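Local coordinates for BT_4661 (Bacteroides thetaiotaomicron, PDB 4AK2), which binds heparin and heparan sulfate as a surface-located, SusE-like glycan-binding protein of the heparin utilisation locus, this chain being its ligand-binding domain, at residues Arg157-Arg161 with Arg203-Phe209; Ala179-Lys183 with Ala199-Arg203. All coordinates share one frame; numbering follows the deposited sequence.

Interaction 1 of 2, residues Arg157-Arg161 with Arg203-Phe209; sequences RLDYR and RKPMSYF. With SGN (2-deoxy-6-O-sulfo-2-(sulfoamino)-alpha-D-glucopyranose), chain B.
Arg157 CD meets the edge of the Phe209 ring, 3.9 Å from Phe209 CZ; its guanidinium, nearly coplanar with the ring, turns to the carbonyl of Ser154. The segment 157-161 is a β-strand paired antiparallel with strand 241-254; the loop 203-209 packs along it, and the two supply Arg161 and Arg203 to the glycan pocket. Asp159 is the polar centre, its two oxygens suiting a site with an N-H, a hydroxyl and an arginine to receive. With CG anti to the backbone N (chi1 -155°), OD1 takes the N-H of Tyr208 on its syn lone pair at 2.8 Å, and OD2 takes Ser207 OG, also syn, at 2.6 Å. OD2 also forms a salt bridge to Arg203 NH1 at 3.1 Å, but from well outside the guanidinium plane; Glu210 and Asp259 bind that guanidinium too. A water links Asp159 OD1, Tyr160 N and Met206 O. Unbranched Met206 lays CE over the Tyr160 face, 3.9 Å from the ring centroid, a CH-pi contact, with SD farther above the same ring (5.3 Å) in a Met-aromatic contact. Arg161, its NE held by Gln261 O, binds the glucosamine: NH1 donates to O3 of the sugar at 3.0 Å, while O1S of its N-sulfate sits over the guanidinium centre.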
loop_
_atom_site.group_PDB
_atom_site.type_symbol
_atom_site.label_atom_id
_atom_site.label_comp_id
_atom_site.label_asym_id
_atom_site.label_seq_id
_atom_site.Cartn_x
_atom_site.Cartn_y
_atom_site.Cartn_z
ATOM N N ARG A 157 12.489 -17.599 -0.994
ATOM C CA ARG A 157 11.228 -17.647 -1.758
ATOM C C ARG A 157 10.188 -16.805 -1.037
ATOM O O ARG A 157 10.172 -16.782 0.191
ATOM C CB ARG A 157 10.705 -19.097 -1.939
ATOM C CG ARG A 157 11.686 -20.026 -2.663
ATOM C CD ARG A 157 11.938 -19.667 -4.139
ATOM N NE ARG A 157 12.817 -20.645 -4.769
ATOM C CZ ARG A 157 14.133 -20.612 -4.713
ATOM N NH1 ARG A 157 14.765 -19.612 -4.108
ATOM N NH2 ARG A 157 14.821 -21.568 -5.327
ATOM N N LEU A 158 9.330 -16.119 -1.786
ATOM C CA LEU A 158 8.453 -15.078 -1.222
ATOM C C LEU A 158 7.141 -15.063 -2.009
ATOM O O LEU A 158 7.154 -15.048 -3.232
ATOM C CB LEU A 158 9.180 -13.728 -1.378
ATOM C CG LEU A 158 8.502 -12.541 -0.675
ATOM C CD1 LEU A 158 8.588 -12.682 0.858
ATOM C CD2 LEU A 158 9.165 -11.243 -1.079
ATOM N N ASP A 159 5.996 -15.161 -1.326
ATOM C CA ASP A 159 4.725 -15.257 -2.058
ATOM C C ASP A 159 3.563 -14.731 -1.256
ATOM O O ASP A 159 3.511 -14.976 -0.042
ATOM C CB ASP A 159 4.473 -16.728 -2.409
ATOM C CG ASP A 159 3.595 -16.947 -3.615
ATOM O OD1 ASP A 159 3.635 -16.131 -4.550
ATOM O OD2 ASP A 159 2.860 -17.976 -3.660
ATOM N N TYR A 160 2.641 -14.022 -1.902
ATOM C CA TYR A 160 1.382 -13.685 -1.224
ATOM C C TYR A 160 0.711 -14.952 -0.731
ATOM O O TYR A 160 0.804 -16.028 -1.318
ATOM C CB TYR A 160 0.469 -12.924 -2.167
ATOM C CG TYR A 160 0.790 -11.440 -2.321
ATOM C CD1 TYR A 160 0.240 -10.509 -1.457
ATOM C CD2 TYR A 160 1.629 -10.966 -3.359
ATOM C CE1 TYR A 160 0.486 -9.141 -1.571
ATOM C CE2 TYR A 160 1.872 -9.632 -3.470
ATOM C CZ TYR A 160 1.319 -8.716 -2.626
ATOM O OH TYR A 160 1.559 -7.363 -2.801
ATOM N N ARG A 161 -0.047 -14.763 0.356
ATOM C CA ARG A 161 -0.668 -15.913 1.092
ATOM C C ARG A 161 -2.116 -15.734 1.517
ATOM O O ARG A 161 -2.925 -16.669 1.321
ATOM C CB ARG A 161 0.185 -16.320 2.300
ATOM C CG ARG A 161 -0.341 -17.510 3.136
ATOM C CD ARG A 161 -0.508 -18.766 2.280
ATOM N NE ARG A 161 -0.982 -19.900 3.078
ATOM C CZ ARG A 161 -2.262 -20.122 3.368
ATOM N NH1 ARG A 161 -3.217 -19.283 2.940
ATOM N NH2 ARG A 161 -2.587 -21.154 4.133
ATOM N N ARG A 203 -4.722 -17.785 -1.966
ATOM C CA ARG A 203 -3.639 -16.949 -2.477
ATOM C C ARG A 203 -3.572 -16.985 -3.999
ATOM O O ARG A 203 -2.836 -16.190 -4.591
ATOM C CB ARG A 203 -2.310 -17.442 -1.919
ATOM C CG ARG A 203 -1.871 -18.796 -2.460
ATOM C CD ARG A 203 -0.488 -19.207 -2.012
ATOM N NE ARG A 203 -0.152 -20.527 -2.541
ATOM C CZ ARG A 203 1.052 -21.076 -2.484
ATOM N NH1 ARG A 203 2.087 -20.414 -1.955
ATOM N NH2 ARG A 203 1.237 -22.285 -2.996
ATOM N N LYS A 204 -4.343 -17.857 -4.655
ATOM C CA LYS A 204 -4.039 -18.196 -6.062
ATOM C C LYS A 204 -3.923 -17.002 -7.027
ATOM O O LYS A 204 -2.947 -16.964 -7.819
ATOM C CB LYS A 204 -4.982 -19.262 -6.585
ATOM C CG LYS A 204 -4.801 -20.605 -5.883
ATOM C CD LYS A 204 -5.902 -21.589 -6.228
ATOM C CE LYS A 204 -5.752 -22.890 -5.438
ATOM N NZ LYS A 204 -6.975 -23.677 -5.682
ATOM N N PRO A 205 -4.854 -16.021 -6.967
ATOM C CA PRO A 205 -4.753 -14.928 -7.959
ATOM C C PRO A 205 -3.515 -14.048 -7.822
ATOM O O PRO A 205 -3.203 -13.295 -8.752
ATOM C CB PRO A 205 -6.029 -14.100 -7.692
ATOM C CG PRO A 205 -7.009 -15.101 -7.070
ATOM C CD PRO A 205 -6.097 -15.897 -6.152
ATOM N N MET A 206 -2.855 -14.124 -6.676
ATOM C CA MET A 206 -1.705 -13.274 -6.363
ATOM C C MET A 206 -0.418 -14.068 -6.182
ATOM O O MET A 206 0.584 -13.531 -5.702
ATOM C CB MET A 206 -1.992 -12.440 -5.115
ATOM C CG MET A 206 -2.896 -11.250 -5.379
ATOM S SD MET A 206 -2.255 -10.037 -6.566
ATOM C CE MET A 206 -0.650 -9.572 -5.928
ATOM N N SER A 207 -0.442 -15.344 -6.579
ATOM C CA SER A 207 0.620 -16.271 -6.243
ATOM C C SER A 207 1.519 -16.677 -7.421
ATOM O O SER A 207 1.038 -17.093 -8.453
ATOM C CB SER A 207 0.011 -17.556 -5.614
ATOM O OG SER A 207 1.025 -18.559 -5.454
ATOM N N TYR A 208 2.825 -16.554 -7.213
ATOM C CA TYR A 208 3.794 -17.122 -8.140
ATOM C C TYR A 208 3.659 -18.649 -8.187
ATOM O O TYR A 208 3.612 -19.258 -9.262
ATOM C CB TYR A 208 5.211 -16.745 -7.708
ATOM C CG TYR A 208 6.273 -17.509 -8.498
ATOM C CD1 TYR A 208 6.776 -17.006 -9.686
ATOM C CD2 TYR A 208 6.759 -18.747 -8.037
ATOM C CE1 TYR A 208 7.718 -17.717 -10.411
ATOM C CE2 TYR A 208 7.705 -19.468 -8.760
ATOM C CZ TYR A 208 8.181 -18.957 -9.940
ATOM O OH TYR A 208 9.144 -19.684 -10.659
ATOM N N PHE A 209 3.648 -19.274 -7.020
ATOM C CA PHE A 209 3.686 -20.737 -6.961
ATOM C C PHE A 209 2.446 -21.413 -7.549
ATOM O O PHE A 209 2.551 -22.545 -8.044
ATOM C CB PHE A 209 4.000 -21.194 -5.532
ATOM C CG PHE A 209 5.418 -20.890 -5.163
ATOM C CD1 PHE A 209 6.441 -21.724 -5.589
ATOM C CD2 PHE A 209 5.740 -19.715 -4.467
ATOM C CE1 PHE A 209 7.762 -21.376 -5.323
ATOM C CE2 PHE A 209 7.056 -19.373 -4.201
ATOM C CZ PHE A 209 8.063 -20.221 -4.608
HETATM C C1 SGN B . -7.411 -21.697 0.969
HETATM C C2 SGN B . -6.322 -21.025 1.810
HETATM C C3 SGN B . -6.655 -21.228 3.293
HETATM C C4 SGN B . -8.067 -20.764 3.599
HETATM C C5 SGN B . -9.096 -21.459 2.701
HETATM C C6 SGN B . -10.473 -20.809 2.880
HETATM N N2 SGN B . -5.019 -21.566 1.443
HETATM O O1 SGN B . -7.335 -23.114 1.086
HETATM O O3 SGN B . -5.715 -20.456 4.041
HETATM O O4 SGN B . -8.425 -21.194 4.923
HETATM O O5 SGN B . -8.698 -21.212 1.352
HETATM O O6 SGN B . -11.432 -21.480 2.085
HETATM S S1 SGN B . -4.201 -21.087 0.161
HETATM O O1S SGN B . -2.810 -21.410 0.388
HETATM O O2S SGN B . -4.687 -21.665 -1.065
HETATM O O3S SGN B . -4.398 -19.537 0.087
HETATM S S2 SGN B . -12.857 -20.908 1.964
HETATM O O4S SGN B . -13.527 -21.020 3.258
HETATM O O5S SGN B . -13.610 -21.862 0.861
HETATM O O6S SGN B . -12.752 -19.549 1.414
HETATM O O HOH W 1 3.185 -13.606 -4.953
HETATM O O HOH W 2 2.336 -18.071 0.074
#

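Interaction 2 of 2, residues Ala179-Lys183 with Ala199-Arg203. With SGN (2-deoxy-6-O-sulfo-2-(sulfoamino)-alpha-D-glucopyranose), chain B; IDS (2-O-sulfo-alpha-L-idopyranuronic acid), chain C.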
loop_
_atom_site.group_PDB
_atom_site.type_symbol
_atom_site.label_atom_id
_atom_site.label_comp_id
_atom_site.label_asym_id
_atom_site.label_seq_id
_atom_site.Cartn_x
_atom_site.Cartn_y
_atom_site.Cartn_z
ATOM N N ALA A 179 -11.787 -6.399 3.499
ATOM C CA ALA A 179 -11.095 -7.662 3.416
ATOM C C ALA A 179 -11.739 -8.583 2.426
ATOM O O ALA A 179 -12.975 -8.699 2.378
ATOM C CB ALA A 179 -11.062 -8.347 4.783
ATOM N N LEU A 180 -10.926 -9.311 1.671
ATOM C CA LEU A 180 -11.385 -10.486 0.971
ATOM C C LEU A 180 -11.861 -11.535 1.996
ATOM O O LEU A 180 -11.082 -11.957 2.853
ATOM C CB LEU A 180 -10.255 -11.069 0.109
ATOM C CG LEU A 180 -10.567 -12.369 -0.615
ATOM C CD1 LEU A 180 -11.653 -12.173 -1.672
ATOM C CD2 LEU A 180 -9.285 -12.928 -1.244
ATOM N N ALA A 181 -13.138 -11.899 1.909
ATOM C CA ALA A 181 -13.795 -12.742 2.969
ATOM C C ALA A 181 -14.907 -13.584 2.384
ATOM O O ALA A 181 -15.582 -13.158 1.435
ATOM C CB ALA A 181 -14.333 -11.839 4.069
ATOM N N GLN A 182 -15.150 -14.754 2.995
ATOM C CA GLN A 182 -16.250 -15.614 2.564
ATOM C C GLN A 182 -17.567 -14.865 2.691
ATOM O O GLN A 182 -17.774 -14.160 3.683
ATOM C CB GLN A 182 -16.338 -16.867 3.445
ATOM C CG GLN A 182 -15.138 -17.783 3.289
ATOM C CD GLN A 182 -13.966 -17.406 4.182
ATOM O OE1 GLN A 182 -13.686 -16.201 4.458
ATOM N NE2 GLN A 182 -13.226 -18.433 4.596
ATOM N N LYS A 183 -18.444 -15.012 1.692
ATOM C CA LYS A 183 -19.824 -14.470 1.708
ATOM C C LYS A 183 -19.904 -12.947 1.703
ATOM O O LYS A 183 -20.966 -12.370 1.943
ATOM C CB LYS A 183 -20.698 -15.051 2.862
ATOM N N ALA A 199 -11.528 -19.426 -7.020
ATOM C CA ALA A 199 -10.402 -18.878 -6.247
ATOM C C ALA A 199 -10.729 -18.633 -4.760
ATOM O O ALA A 199 -9.822 -18.677 -3.917
ATOM C CB ALA A 199 -9.837 -17.611 -6.892
ATOM N N GLY A 200 -12.000 -18.353 -4.433
ATOM C CA GLY A 200 -12.411 -18.204 -3.031
ATOM C C GLY A 200 -11.664 -17.107 -2.303
ATOM O O GLY A 200 -11.674 -15.947 -2.743
ATOM N N THR A 201 -11.007 -17.458 -1.198
ATOM C CA THR A 201 -10.193 -16.477 -0.474
ATOM C C THR A 201 -8.731 -16.914 -0.499
ATOM O O THR A 201 -7.938 -16.507 0.336
ATOM C CB THR A 201 -10.679 -16.282 0.977
ATOM O OG1 THR A 201 -10.629 -17.537 1.668
ATOM C CG2 THR A 201 -12.132 -15.767 1.028
ATOM N N SER A 202 -8.393 -17.759 -1.472
ATOM C CA SER A 202 -7.052 -18.372 -1.556
ATOM C C SER A 202 -5.985 -17.382 -2.056
ATOM O O SER A 202 -6.295 -16.279 -2.581
ATOM C CB SER A 202 -7.069 -19.608 -2.460
ATOM O OG SER A 202 -7.140 -19.211 -3.829
ATOM N N ARG A 203 -4.722 -17.785 -1.966
ATOM C CA ARG A 203 -3.639 -16.949 -2.477
ATOM C C ARG A 203 -3.572 -16.985 -3.999
ATOM O O ARG A 203 -2.836 -16.190 -4.591
ATOM C CB ARG A 203 -2.310 -17.442 -1.919
ATOM C CG ARG A 203 -1.871 -18.796 -2.460
ATOM C CD ARG A 203 -0.488 -19.207 -2.012
ATOM N NE ARG A 203 -0.152 -20.527 -2.541
ATOM C CZ ARG A 203 1.052 -21.076 -2.484
ATOM N NH1 ARG A 203 2.087 -20.414 -1.955
ATOM N NH2 ARG A 203 1.237 -22.285 -2.996
HETATM C C1 SGN B . -7.411 -21.697 0.969
HETATM C C2 SGN B . -6.322 -21.025 1.810
HETATM C C3 SGN B . -6.655 -21.228 3.293
HETATM C C4 SGN B . -8.067 -20.764 3.599
HETATM C C5 SGN B . -9.096 -21.459 2.701
HETATM C C6 SGN B . -10.473 -20.809 2.880
HETATM N N2 SGN B . -5.019 -21.566 1.443
HETATM O O1 SGN B . -7.335 -23.114 1.086
HETATM O O3 SGN B . -5.715 -20.456 4.041
HETATM O O4 SGN B . -8.425 -21.194 4.923
HETATM O O5 SGN B . -8.698 -21.212 1.352
HETATM O O6 SGN B . -11.432 -21.480 2.085
HETATM S S1 SGN B . -4.201 -21.087 0.161
HETATM O O1S SGN B . -2.810 -21.410 0.388
HETATM O O2S SGN B . -4.687 -21.665 -1.065
HETATM O O3S SGN B . -4.398 -19.537 0.087
HETATM S S2 SGN B . -12.857 -20.908 1.964
HETATM O O4S SGN B . -13.527 -21.020 3.258
HETATM O O5S SGN B . -13.610 -21.862 0.861
HETATM O O6S SGN B . -12.752 -19.549 1.414
HETATM C C1 IDS C . -8.689 -20.137 5.861
HETATM C C2 IDS C . -9.416 -20.748 7.071
HETATM C C3 IDS C . -8.496 -21.575 7.982
HETATM C C4 IDS C . -7.162 -20.883 8.280
HETATM C C5 IDS C . -6.540 -20.414 6.956
HETATM C C6 IDS C . -5.225 -19.691 7.079
HETATM O O2 IDS C . -9.994 -19.685 7.842
HETATM O O3 IDS C . -8.242 -22.859 7.410
HETATM O O4 IDS C . -7.359 -19.747 9.131
HETATM O O5 IDS C . -7.469 -19.535 6.292
HETATM O O6A IDS C . -4.221 -20.299 7.512
HETATM O O6B IDS C . -5.218 -18.477 6.749
HETATM S S IDS C . -11.428 -19.119 7.534
HETATM O O1S IDS C . -11.665 -17.936 8.365
HETATM O O2S IDS C . -11.454 -18.803 6.091
HETATM O O3S IDS C . -12.300 -20.250 7.860
#
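Ala199 O receives two hydrogen bonds from Ser202, one from the backbone N at 3.0 Å and one from OG at 2.7 Å, the latter in the carbonyl plane on a lone pair. Serine suits this place because its short side chain, with OG between the backbone N and the carbonyl carbon (chi1 75°), folds back onto its own turn. The backbone bond closes a type II' β-turn from Ala199 to Ser202, and the hydroxyl reinforces it, with Gly200 at the positive phi that glycine adopts readily. The turn lifts Thr201 toward the loop 179-183, which leads from strand 178-179 into helix 187-195, and the packing of these two loops forms part of the glycan-binding pocket. Leu180 meets the turn with its branched end: CD2 lies 3.7 Å from Thr201 CA, and CD1 approaches Gly200 O. Behind it stand Leu188 and Trp192 of the helix, along with Phe164, so a leucine fills an apolar place between helix and turn. With an alanine here that apolar fill is lost, which is likely to open a gap against Thr201 and leave the turn less firmly backed. Thr201 serves two surroundings with its two branches. The methyl CG2 rests 3.7 Å from Gln182 N, whereas OG1 donates to O6S of the glucosamine 6-O-sulfate at 2.9 Å. Gln182 crosses Thr201 at about a right angle, and its chain, bent at chi2 (86°), carries the amide to the sugars. There NE2 donates to O4S of the same 6-O-sulfate at 2.9 Å, a bond that suits an uncharged N-H donor; its approach to O2S of the iduronate 2-O-sulfate is implausibly short and doubtful in detail. Farther along the turn, Ser202 CB comes within 3.4 Å of O2S on the N-sulfate of the glucosamine.

How the interactions relate
Interactions 1 and 2 share Arg203, and interaction 2 is nested within the loop that interaction 1 closes; their centres lie 14 Å apart. They also touch directly, Pro205 CG packing on Ala199 CB at 3.8 Å. The same glucosamine unit spans both: 157-161 with 203-209 holds its O3 and N-sulfate end, while 179-183 with 199-203 holds its 6-O-sulfate. Arg203 stands at the join, its backbone N donating to O3S of the N-sulfate at 2.7 Å while its guanidinium meets Asp159, Glu210 and Asp259. The buried contact joins the loop to the strand, and the surface contact presents donors to the 6-O-sulfate, consistent with recognition of a sulfated glycan.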